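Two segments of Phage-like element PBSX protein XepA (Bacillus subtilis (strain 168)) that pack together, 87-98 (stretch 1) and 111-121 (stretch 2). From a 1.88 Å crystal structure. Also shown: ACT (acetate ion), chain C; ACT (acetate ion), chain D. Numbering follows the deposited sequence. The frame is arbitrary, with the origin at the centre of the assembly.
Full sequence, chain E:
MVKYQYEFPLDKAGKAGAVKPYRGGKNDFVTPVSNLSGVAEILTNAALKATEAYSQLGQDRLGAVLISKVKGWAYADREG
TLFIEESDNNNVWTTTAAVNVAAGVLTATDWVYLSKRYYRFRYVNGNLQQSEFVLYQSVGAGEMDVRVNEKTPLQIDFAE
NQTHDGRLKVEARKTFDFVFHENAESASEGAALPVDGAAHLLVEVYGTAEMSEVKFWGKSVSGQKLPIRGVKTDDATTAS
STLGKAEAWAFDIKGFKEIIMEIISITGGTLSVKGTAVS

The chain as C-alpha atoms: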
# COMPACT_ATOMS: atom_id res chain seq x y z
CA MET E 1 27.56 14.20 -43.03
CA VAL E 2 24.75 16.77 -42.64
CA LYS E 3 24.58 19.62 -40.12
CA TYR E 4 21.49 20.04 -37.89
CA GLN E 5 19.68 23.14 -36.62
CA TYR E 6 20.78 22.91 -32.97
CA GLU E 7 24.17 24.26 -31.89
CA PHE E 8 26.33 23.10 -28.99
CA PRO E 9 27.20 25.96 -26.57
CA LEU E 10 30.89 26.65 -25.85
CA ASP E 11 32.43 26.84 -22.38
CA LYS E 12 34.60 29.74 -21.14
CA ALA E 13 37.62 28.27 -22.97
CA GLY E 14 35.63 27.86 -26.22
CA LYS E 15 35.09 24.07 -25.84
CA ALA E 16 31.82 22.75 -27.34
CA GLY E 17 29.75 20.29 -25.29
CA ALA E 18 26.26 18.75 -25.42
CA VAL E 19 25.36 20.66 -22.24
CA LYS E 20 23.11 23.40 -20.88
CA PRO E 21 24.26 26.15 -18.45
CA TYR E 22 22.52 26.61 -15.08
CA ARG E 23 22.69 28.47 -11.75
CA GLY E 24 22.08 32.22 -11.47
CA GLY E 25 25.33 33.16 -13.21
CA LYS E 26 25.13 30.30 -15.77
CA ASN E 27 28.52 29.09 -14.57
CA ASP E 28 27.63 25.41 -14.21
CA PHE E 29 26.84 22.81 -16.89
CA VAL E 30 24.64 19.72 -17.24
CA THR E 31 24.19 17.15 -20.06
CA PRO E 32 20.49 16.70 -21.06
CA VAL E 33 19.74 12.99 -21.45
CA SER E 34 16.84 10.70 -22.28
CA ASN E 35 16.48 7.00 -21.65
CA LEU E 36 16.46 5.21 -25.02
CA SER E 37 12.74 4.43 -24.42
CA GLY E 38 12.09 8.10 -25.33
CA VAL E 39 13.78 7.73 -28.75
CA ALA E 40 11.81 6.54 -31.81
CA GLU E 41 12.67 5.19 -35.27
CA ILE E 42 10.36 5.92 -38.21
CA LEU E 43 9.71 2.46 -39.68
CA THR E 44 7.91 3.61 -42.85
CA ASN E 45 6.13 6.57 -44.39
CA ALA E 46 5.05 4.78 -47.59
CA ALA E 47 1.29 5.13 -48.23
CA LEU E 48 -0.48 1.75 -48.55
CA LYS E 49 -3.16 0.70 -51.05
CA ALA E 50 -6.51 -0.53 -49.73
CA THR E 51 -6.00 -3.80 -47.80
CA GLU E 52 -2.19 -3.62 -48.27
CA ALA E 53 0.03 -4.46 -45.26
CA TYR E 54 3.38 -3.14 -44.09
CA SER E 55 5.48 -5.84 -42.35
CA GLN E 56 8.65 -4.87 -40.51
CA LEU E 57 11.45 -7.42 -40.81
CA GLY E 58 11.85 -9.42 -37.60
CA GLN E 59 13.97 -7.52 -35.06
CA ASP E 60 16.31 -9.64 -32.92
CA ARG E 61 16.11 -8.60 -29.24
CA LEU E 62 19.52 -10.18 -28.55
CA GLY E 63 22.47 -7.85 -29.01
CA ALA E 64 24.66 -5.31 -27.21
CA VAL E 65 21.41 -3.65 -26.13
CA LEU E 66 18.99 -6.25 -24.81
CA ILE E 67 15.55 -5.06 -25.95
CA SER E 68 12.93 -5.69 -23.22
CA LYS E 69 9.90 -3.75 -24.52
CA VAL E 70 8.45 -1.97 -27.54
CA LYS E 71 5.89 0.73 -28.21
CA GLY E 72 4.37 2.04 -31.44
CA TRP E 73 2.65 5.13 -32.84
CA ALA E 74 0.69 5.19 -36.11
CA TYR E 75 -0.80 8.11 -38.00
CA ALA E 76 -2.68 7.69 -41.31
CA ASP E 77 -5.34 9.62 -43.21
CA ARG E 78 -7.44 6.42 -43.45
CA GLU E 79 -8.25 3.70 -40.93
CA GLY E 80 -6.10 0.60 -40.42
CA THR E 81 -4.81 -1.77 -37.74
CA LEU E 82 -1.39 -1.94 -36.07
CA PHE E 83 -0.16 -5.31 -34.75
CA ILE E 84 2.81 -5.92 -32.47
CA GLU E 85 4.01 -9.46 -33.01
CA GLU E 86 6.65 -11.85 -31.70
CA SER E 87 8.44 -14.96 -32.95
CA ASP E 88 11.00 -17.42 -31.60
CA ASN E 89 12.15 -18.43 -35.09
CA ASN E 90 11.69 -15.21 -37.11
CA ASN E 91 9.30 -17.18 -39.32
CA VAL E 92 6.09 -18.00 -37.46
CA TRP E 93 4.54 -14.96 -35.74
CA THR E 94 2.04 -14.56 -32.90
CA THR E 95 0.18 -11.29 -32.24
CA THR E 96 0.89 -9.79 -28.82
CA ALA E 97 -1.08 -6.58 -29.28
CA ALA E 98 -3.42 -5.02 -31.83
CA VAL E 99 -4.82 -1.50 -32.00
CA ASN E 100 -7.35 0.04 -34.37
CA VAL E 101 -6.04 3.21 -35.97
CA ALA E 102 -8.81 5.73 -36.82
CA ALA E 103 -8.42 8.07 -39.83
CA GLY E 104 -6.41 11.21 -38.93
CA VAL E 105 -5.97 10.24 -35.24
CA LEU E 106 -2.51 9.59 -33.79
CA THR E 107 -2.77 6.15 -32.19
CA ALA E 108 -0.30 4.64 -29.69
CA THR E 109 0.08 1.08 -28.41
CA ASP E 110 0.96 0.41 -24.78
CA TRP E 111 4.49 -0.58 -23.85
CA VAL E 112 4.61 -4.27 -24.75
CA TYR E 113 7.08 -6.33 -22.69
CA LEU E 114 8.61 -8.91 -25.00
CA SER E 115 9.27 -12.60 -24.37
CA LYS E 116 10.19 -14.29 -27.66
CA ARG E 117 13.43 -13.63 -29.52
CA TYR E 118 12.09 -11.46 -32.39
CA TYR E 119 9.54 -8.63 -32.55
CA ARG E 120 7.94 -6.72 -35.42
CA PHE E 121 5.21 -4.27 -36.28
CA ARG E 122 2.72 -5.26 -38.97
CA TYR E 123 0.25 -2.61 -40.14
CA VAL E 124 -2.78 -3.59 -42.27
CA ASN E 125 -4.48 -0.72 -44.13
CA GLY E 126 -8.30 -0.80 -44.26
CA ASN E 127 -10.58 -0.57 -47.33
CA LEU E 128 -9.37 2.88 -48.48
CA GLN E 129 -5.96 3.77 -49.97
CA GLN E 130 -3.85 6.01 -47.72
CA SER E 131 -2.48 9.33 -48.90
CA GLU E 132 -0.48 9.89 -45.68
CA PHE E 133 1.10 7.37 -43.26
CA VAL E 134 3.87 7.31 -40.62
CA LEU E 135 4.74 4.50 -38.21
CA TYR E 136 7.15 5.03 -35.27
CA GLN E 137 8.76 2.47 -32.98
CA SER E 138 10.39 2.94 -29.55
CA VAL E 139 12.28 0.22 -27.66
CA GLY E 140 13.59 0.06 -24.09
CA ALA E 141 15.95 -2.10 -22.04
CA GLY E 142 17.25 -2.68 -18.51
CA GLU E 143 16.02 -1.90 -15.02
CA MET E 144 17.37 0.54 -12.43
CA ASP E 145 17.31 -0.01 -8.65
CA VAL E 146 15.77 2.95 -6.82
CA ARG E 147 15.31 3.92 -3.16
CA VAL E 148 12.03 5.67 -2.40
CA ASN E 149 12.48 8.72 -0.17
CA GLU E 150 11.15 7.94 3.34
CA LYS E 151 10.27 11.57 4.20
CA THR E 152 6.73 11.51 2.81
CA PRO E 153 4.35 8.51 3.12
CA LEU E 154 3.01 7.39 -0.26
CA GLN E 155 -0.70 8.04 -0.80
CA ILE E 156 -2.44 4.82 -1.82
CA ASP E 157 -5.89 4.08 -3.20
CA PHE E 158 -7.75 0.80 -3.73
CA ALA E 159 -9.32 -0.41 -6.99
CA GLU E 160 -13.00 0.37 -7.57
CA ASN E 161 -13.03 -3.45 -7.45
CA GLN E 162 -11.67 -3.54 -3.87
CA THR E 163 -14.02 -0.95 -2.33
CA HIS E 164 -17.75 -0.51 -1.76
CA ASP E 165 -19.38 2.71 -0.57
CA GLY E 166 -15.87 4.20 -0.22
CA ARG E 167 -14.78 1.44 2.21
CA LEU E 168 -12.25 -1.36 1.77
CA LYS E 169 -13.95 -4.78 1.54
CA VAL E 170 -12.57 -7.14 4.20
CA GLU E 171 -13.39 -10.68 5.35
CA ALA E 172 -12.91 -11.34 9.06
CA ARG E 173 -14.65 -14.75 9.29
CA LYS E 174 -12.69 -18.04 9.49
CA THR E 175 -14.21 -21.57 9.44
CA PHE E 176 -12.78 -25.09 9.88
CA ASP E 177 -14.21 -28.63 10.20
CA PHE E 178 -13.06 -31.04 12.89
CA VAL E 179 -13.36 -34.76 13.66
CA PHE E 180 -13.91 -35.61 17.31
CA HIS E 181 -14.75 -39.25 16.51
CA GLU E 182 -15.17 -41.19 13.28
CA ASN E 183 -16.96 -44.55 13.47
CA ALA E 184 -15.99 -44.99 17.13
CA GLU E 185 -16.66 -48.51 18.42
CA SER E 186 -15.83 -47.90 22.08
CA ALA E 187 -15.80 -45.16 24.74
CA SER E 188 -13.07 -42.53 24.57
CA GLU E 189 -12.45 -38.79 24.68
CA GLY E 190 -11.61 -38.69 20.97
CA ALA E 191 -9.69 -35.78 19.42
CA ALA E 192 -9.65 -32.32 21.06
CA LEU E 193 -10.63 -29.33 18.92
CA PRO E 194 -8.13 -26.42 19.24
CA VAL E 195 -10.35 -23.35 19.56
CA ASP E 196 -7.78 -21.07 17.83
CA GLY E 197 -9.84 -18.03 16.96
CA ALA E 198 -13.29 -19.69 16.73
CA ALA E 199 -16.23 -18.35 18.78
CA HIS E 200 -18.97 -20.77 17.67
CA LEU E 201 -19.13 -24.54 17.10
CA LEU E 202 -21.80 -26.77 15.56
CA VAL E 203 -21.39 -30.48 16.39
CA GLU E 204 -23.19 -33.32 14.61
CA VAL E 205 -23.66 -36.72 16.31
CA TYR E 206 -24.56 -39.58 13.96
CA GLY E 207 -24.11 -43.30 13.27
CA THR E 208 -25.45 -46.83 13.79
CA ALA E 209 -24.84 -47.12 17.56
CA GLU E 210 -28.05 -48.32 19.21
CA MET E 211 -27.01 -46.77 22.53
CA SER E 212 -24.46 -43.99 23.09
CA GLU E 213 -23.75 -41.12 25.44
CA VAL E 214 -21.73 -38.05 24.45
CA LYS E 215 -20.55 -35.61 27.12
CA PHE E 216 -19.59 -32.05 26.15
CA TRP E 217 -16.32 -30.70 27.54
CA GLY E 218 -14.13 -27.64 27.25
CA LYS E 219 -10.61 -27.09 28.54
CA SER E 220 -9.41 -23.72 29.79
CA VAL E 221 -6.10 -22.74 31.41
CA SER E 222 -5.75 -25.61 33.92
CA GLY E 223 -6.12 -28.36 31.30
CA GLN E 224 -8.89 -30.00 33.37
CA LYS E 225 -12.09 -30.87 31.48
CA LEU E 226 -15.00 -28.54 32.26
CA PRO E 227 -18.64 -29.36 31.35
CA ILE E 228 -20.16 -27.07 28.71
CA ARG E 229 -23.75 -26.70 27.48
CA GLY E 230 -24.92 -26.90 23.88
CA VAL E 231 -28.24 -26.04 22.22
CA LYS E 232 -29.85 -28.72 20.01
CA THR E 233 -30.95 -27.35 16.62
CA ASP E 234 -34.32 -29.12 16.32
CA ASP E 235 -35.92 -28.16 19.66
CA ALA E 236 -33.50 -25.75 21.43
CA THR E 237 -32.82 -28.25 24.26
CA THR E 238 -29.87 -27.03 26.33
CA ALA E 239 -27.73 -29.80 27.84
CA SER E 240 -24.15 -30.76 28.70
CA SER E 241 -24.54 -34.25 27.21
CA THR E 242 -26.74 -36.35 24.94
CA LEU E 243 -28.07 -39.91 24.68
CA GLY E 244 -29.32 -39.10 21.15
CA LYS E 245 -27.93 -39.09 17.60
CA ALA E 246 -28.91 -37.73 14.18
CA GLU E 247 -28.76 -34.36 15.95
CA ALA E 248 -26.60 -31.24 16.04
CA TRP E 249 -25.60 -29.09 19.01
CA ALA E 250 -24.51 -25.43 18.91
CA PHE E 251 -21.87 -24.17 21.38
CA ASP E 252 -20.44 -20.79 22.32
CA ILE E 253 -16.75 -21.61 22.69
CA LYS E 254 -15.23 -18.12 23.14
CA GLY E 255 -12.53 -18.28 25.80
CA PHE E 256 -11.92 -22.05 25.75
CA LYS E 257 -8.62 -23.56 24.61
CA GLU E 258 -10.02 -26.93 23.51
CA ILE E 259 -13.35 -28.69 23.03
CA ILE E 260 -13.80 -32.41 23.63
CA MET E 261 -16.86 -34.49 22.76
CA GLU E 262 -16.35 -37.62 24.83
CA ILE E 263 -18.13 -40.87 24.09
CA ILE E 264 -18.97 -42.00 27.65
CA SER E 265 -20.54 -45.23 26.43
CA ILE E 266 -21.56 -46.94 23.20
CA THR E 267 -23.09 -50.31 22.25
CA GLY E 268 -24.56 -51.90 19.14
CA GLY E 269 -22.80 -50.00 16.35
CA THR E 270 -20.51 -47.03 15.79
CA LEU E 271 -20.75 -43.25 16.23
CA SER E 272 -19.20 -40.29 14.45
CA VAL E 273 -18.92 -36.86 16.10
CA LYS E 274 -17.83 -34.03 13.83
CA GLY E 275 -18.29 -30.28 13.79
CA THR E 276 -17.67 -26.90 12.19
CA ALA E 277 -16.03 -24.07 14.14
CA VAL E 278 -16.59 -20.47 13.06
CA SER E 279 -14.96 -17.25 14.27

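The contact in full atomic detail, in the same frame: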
# COMPACT_ATOMS: atom_id res chain seq x y z
N SER E 87 8.10 -13.67 -32.37
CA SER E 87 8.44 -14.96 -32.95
C SER E 87 9.72 -15.48 -32.31
O SER E 87 10.66 -14.72 -32.12
CB SER E 87 8.65 -14.80 -34.45
OG SER E 87 9.10 -16.02 -35.03
N ASP E 88 9.76 -16.80 -32.05
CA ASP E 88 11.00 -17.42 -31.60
C ASP E 88 11.88 -17.86 -32.75
O ASP E 88 13.07 -18.10 -32.55
CB ASP E 88 10.74 -18.50 -30.55
CG ASP E 88 10.89 -17.92 -29.14
OD1 ASP E 88 11.84 -17.09 -28.95
OD2 ASP E 88 10.03 -18.24 -28.29
N ASN E 89 11.33 -17.95 -33.98
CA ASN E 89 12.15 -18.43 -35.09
C ASN E 89 12.24 -17.42 -36.23
O ASN E 89 12.84 -17.73 -37.25
CB ASN E 89 11.66 -19.79 -35.61
CG ASN E 89 10.21 -19.76 -36.05
OD1 ASN E 89 9.67 -18.70 -36.35
ND2 ASN E 89 9.57 -20.91 -36.07
N ASN E 90 11.64 -16.23 -36.07
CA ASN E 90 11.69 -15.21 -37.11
C ASN E 90 10.98 -15.71 -38.37
O ASN E 90 11.32 -15.30 -39.48
CB ASN E 90 13.12 -14.75 -37.41
CG ASN E 90 13.15 -13.42 -38.15
OD1 ASN E 90 12.17 -12.67 -38.16
ND2 ASN E 90 14.26 -13.12 -38.80
N ASN E 91 9.99 -16.58 -38.19
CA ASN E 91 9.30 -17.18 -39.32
C ASN E 91 7.81 -17.30 -39.01
O ASN E 91 6.98 -16.87 -39.79
CB ASN E 91 9.89 -18.55 -39.67
CG ASN E 91 9.28 -19.09 -40.94
OD1 ASN E 91 9.40 -18.48 -42.00
ND2 ASN E 91 8.58 -20.21 -40.83
N VAL E 92 7.48 -17.91 -37.87
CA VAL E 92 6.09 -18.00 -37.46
C VAL E 92 5.85 -16.97 -36.35
O VAL E 92 6.61 -16.90 -35.38
CB VAL E 92 5.77 -19.44 -37.00
CG1 VAL E 92 4.37 -19.56 -36.41
CG2 VAL E 92 6.00 -20.44 -38.14
N TRP E 93 4.80 -16.16 -36.53
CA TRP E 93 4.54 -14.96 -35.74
C TRP E 93 3.26 -15.14 -34.92
O TRP E 93 2.28 -15.66 -35.44
CB TRP E 93 4.47 -13.73 -36.67
CG TRP E 93 5.83 -13.42 -37.22
CD1 TRP E 93 6.39 -13.90 -38.37
CD2 TRP E 93 6.85 -12.62 -36.59
NE1 TRP E 93 7.67 -13.44 -38.52
CE2 TRP E 93 7.99 -12.66 -37.43
CE3 TRP E 93 6.92 -11.87 -35.40
CZ2 TRP E 93 9.17 -11.96 -37.13
CZ3 TRP E 93 8.09 -11.19 -35.10
CH2 TRP E 93 9.20 -11.25 -35.95
N THR E 94 3.28 -14.70 -33.66
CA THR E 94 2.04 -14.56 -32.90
C THR E 94 1.81 -13.08 -32.59
O THR E 94 2.77 -12.33 -32.45
CB THR E 94 2.06 -15.45 -31.65
OG1 THR E 94 3.22 -15.06 -30.91
CG2 THR E 94 2.14 -16.92 -31.98
N THR E 95 0.54 -12.67 -32.49
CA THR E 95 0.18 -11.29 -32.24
C THR E 95 0.14 -11.05 -30.74
O THR E 95 -0.62 -11.73 -30.04
CB THR E 95 -1.21 -10.96 -32.81
OG1 THR E 95 -1.13 -11.30 -34.20
CG2 THR E 95 -1.55 -9.49 -32.66
N THR E 96 0.90 -10.07 -30.25
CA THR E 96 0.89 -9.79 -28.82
C THR E 96 -0.07 -8.65 -28.53
O THR E 96 -0.69 -8.61 -27.47
CB THR E 96 2.28 -9.40 -28.30
OG1 THR E 96 3.18 -10.43 -28.71
CG2 THR E 96 2.33 -9.18 -26.80
N ALA E 97 -0.18 -7.70 -29.48
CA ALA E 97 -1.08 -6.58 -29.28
C ALA E 97 -1.61 -6.13 -30.63
O ALA E 97 -0.93 -6.30 -31.64
CB ALA E 97 -0.39 -5.43 -28.56
N ALA E 98 -2.80 -5.52 -30.61
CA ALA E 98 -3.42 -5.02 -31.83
C ALA E 98 -4.24 -3.79 -31.47
O ALA E 98 -4.98 -3.81 -30.48
CB ALA E 98 -4.30 -6.11 -32.41
N TRP E 111 3.23 0.14 -23.92
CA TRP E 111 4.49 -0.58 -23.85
C TRP E 111 4.16 -2.07 -23.80
O TRP E 111 3.38 -2.50 -22.94
CB TRP E 111 5.31 -0.16 -22.62
CG TRP E 111 5.99 1.16 -22.82
CD1 TRP E 111 5.61 2.37 -22.30
CD2 TRP E 111 7.13 1.39 -23.66
NE1 TRP E 111 6.47 3.35 -22.76
CE2 TRP E 111 7.42 2.78 -23.59
CE3 TRP E 111 7.92 0.58 -24.50
CZ2 TRP E 111 8.48 3.35 -24.30
CZ3 TRP E 111 8.98 1.15 -25.19
CH2 TRP E 111 9.26 2.52 -25.09
N VAL E 112 4.75 -2.83 -24.73
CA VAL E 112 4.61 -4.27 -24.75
C VAL E 112 5.93 -4.88 -24.31
O VAL E 112 6.96 -4.61 -24.92
CB VAL E 112 4.21 -4.75 -26.16
CG1 VAL E 112 4.33 -6.27 -26.31
CG2 VAL E 112 2.82 -4.25 -26.54
N TYR E 113 5.89 -5.67 -23.23
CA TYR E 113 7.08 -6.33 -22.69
C TYR E 113 7.23 -7.64 -23.44
O TYR E 113 6.29 -8.43 -23.48
CB TYR E 113 6.98 -6.48 -21.16
CG TYR E 113 7.16 -5.16 -20.46
CD1 TYR E 113 6.14 -4.21 -20.44
CD2 TYR E 113 8.38 -4.82 -19.88
CE1 TYR E 113 6.31 -2.97 -19.82
CE2 TYR E 113 8.56 -3.58 -19.26
CZ TYR E 113 7.52 -2.67 -19.23
OH TYR E 113 7.71 -1.45 -18.64
N LEU E 114 8.42 -7.85 -24.03
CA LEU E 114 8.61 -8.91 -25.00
C LEU E 114 9.07 -10.19 -24.30
O LEU E 114 9.71 -10.12 -23.24
CB LEU E 114 9.67 -8.42 -25.99
CG LEU E 114 9.25 -7.20 -26.82
CD1 LEU E 114 10.44 -6.67 -27.59
CD2 LEU E 114 8.08 -7.55 -27.75
N SER E 115 8.78 -11.34 -24.92
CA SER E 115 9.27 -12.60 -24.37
C SER E 115 9.98 -13.48 -25.39
O SER E 115 10.94 -14.15 -25.04
CB SER E 115 8.22 -13.35 -23.60
OG SER E 115 6.97 -13.19 -24.24
N LYS E 116 9.54 -13.46 -26.66
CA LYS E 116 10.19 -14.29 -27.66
C LYS E 116 11.41 -13.54 -28.20
O LYS E 116 11.61 -12.37 -27.87
CB LYS E 116 9.20 -14.63 -28.78
CG LYS E 116 7.91 -15.24 -28.27
CD LYS E 116 7.06 -15.83 -29.36
CE LYS E 116 5.83 -16.49 -28.75
NZ LYS E 116 4.92 -16.99 -29.81
N ARG E 117 12.17 -14.19 -29.08
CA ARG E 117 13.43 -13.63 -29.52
C ARG E 117 13.26 -12.42 -30.45
O ARG E 117 14.05 -11.48 -30.39
CB ARG E 117 14.31 -14.73 -30.12
CG ARG E 117 15.64 -14.20 -30.61
CD ARG E 117 16.59 -15.33 -30.93
NE ARG E 117 17.75 -14.69 -31.52
CZ ARG E 117 18.85 -15.33 -31.91
NH1 ARG E 117 18.91 -16.65 -31.83
NH2 ARG E 117 19.87 -14.66 -32.40
N TYR E 118 12.24 -12.44 -31.32
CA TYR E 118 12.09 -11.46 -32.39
C TYR E 118 10.76 -10.73 -32.22
O TYR E 118 9.77 -11.35 -31.82
CB TYR E 118 12.08 -12.14 -33.77
CG TYR E 118 13.33 -12.94 -34.06
CD1 TYR E 118 14.45 -12.33 -34.61
CD2 TYR E 118 13.41 -14.29 -33.74
CE1 TYR E 118 15.61 -13.04 -34.87
CE2 TYR E 118 14.56 -15.02 -33.98
CZ TYR E 118 15.65 -14.39 -34.56
OH TYR E 118 16.80 -15.08 -34.80
N TYR E 119 10.76 -9.43 -32.56
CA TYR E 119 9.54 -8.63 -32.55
C TYR E 119 9.40 -7.96 -33.91
O TYR E 119 10.39 -7.81 -34.63
CB TYR E 119 9.55 -7.60 -31.40
CG TYR E 119 10.70 -6.62 -31.42
CD1 TYR E 119 11.93 -6.95 -30.87
CD2 TYR E 119 10.56 -5.36 -32.00
CE1 TYR E 119 13.00 -6.07 -30.90
CE2 TYR E 119 11.62 -4.46 -32.02
CZ TYR E 119 12.84 -4.82 -31.47
OH TYR E 119 13.89 -3.94 -31.53
N ARG E 120 8.16 -7.54 -34.24
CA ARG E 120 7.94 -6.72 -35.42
C ARG E 120 6.62 -5.99 -35.28
O ARG E 120 5.75 -6.41 -34.49
CB ARG E 120 7.88 -7.59 -36.69
CG ARG E 120 6.55 -8.33 -36.85
CD ARG E 120 6.51 -9.13 -38.15
NE ARG E 120 5.24 -9.82 -38.27
CZ ARG E 120 4.95 -10.70 -39.23
NH1 ARG E 120 5.84 -10.96 -40.17
NH2 ARG E 120 3.79 -11.34 -39.23
N PHE E 121 6.49 -4.90 -36.03
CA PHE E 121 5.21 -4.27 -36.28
C PHE E 121 4.71 -4.75 -37.64
O PHE E 121 5.49 -4.90 -38.59
CB PHE E 121 5.35 -2.74 -36.32
CG PHE E 121 5.55 -2.08 -34.98
CD1 PHE E 121 5.69 -2.83 -33.82
CD2 PHE E 121 5.60 -0.70 -34.88
CE1 PHE E 121 5.88 -2.21 -32.58
CE2 PHE E 121 5.80 -0.08 -33.65
CZ PHE E 121 5.94 -0.83 -32.51
C ACT C . 6.83 -19.08 -32.51
O ACT C . 7.80 -19.18 -33.31
OXT ACT C . 7.02 -18.55 -31.41
CH3 ACT C . 5.43 -19.57 -32.79
C ACT D . 1.90 2.76 -21.56
O ACT D . 2.38 3.43 -20.62
OXT ACT D . 1.88 1.51 -21.52
CH3 ACT D . 1.35 3.56 -22.68

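The two stretches are joined most firmly where Ser-87 and Tyr-118 face each other as an antiparallel, hydrogen-bonded pair. Ser-87 N donates to Tyr-118 O at 2.9 Å, and Tyr-118 N returns a bond of the same length to Ser-87 O, which holds the two CA atoms 5.1 Å apart and sets both side chains on the same face of the sheet. Immediately beyond this pair the regular backbone pairing gives way to a side-chain acceptor. Although the CA-to-CB bond of Asp-88 points sideways, its carboxylate swings back across the contact, and OD1 accepts a hydrogen bond from Arg-117 N at 2.9 Å. The Arg-117 side chain itself leads away and forms its hydrogen bonds elsewhere in the structure.

A further polar link spans a longer gap. Lys-116 extends with chi2, chi3 and chi4 all t, so that its NZ reaches Thr-94 OG1 and donates a hydrogen bond of 2.8 Å. The same ammonium group donates to an acetate ion, with Lys-116 NZ 3.1 Å from OXT of the chain C acetate. Asp-88 N approaches both oxygens of this ion at 3.3 Å, OXT and O, in weak hydrogen bonds. The acetate, probably acquired from the crystallisation liquor, thus bridges the two stretches.

The turn after Ser-87 is organised around its hydroxyl: Ser-87 OG donates to Val-92 O at 2.7 Å and accepts from Asn-89 N at 3.1 Å. Asn-89 OD1 in turn receives Val-92 N at 2.8 Å with a nearly straight geometry. Within this turn Asn-90 is directed toward stretch 2, and its CB sits 3.6 Å from the centroid of the Tyr-118 ring, almost on the ring normal, in a CH-pi contact.

Trp-93 is the only aromatic residue of stretch 1. The guanidinium of Arg-120 lies flat on it, with planes inclined by only 7° and centres 3.6 Å apart. Arg-120 CZ lies 3.6 Å from the centroid of the five-membered ring of Trp-93, a cation-pi arrangement, while Arg-120 CD stands 3.7 Å from the centroid of the six-membered ring. The extended arginine therefore covers both rings of the indole. The packing continues from Trp-93 CH2 to Tyr-118 CB at 3.7 Å.

A separate, smaller apolar patch lies further along, where Val-112 points toward stretch 1. Its CG1 meets Thr-96 CG2 at 3.6 Å, and Val-112 CG2 approaches Ala-97 CB at 4.0 Å. Altogether the contact buries 681 Å², summed over both sides.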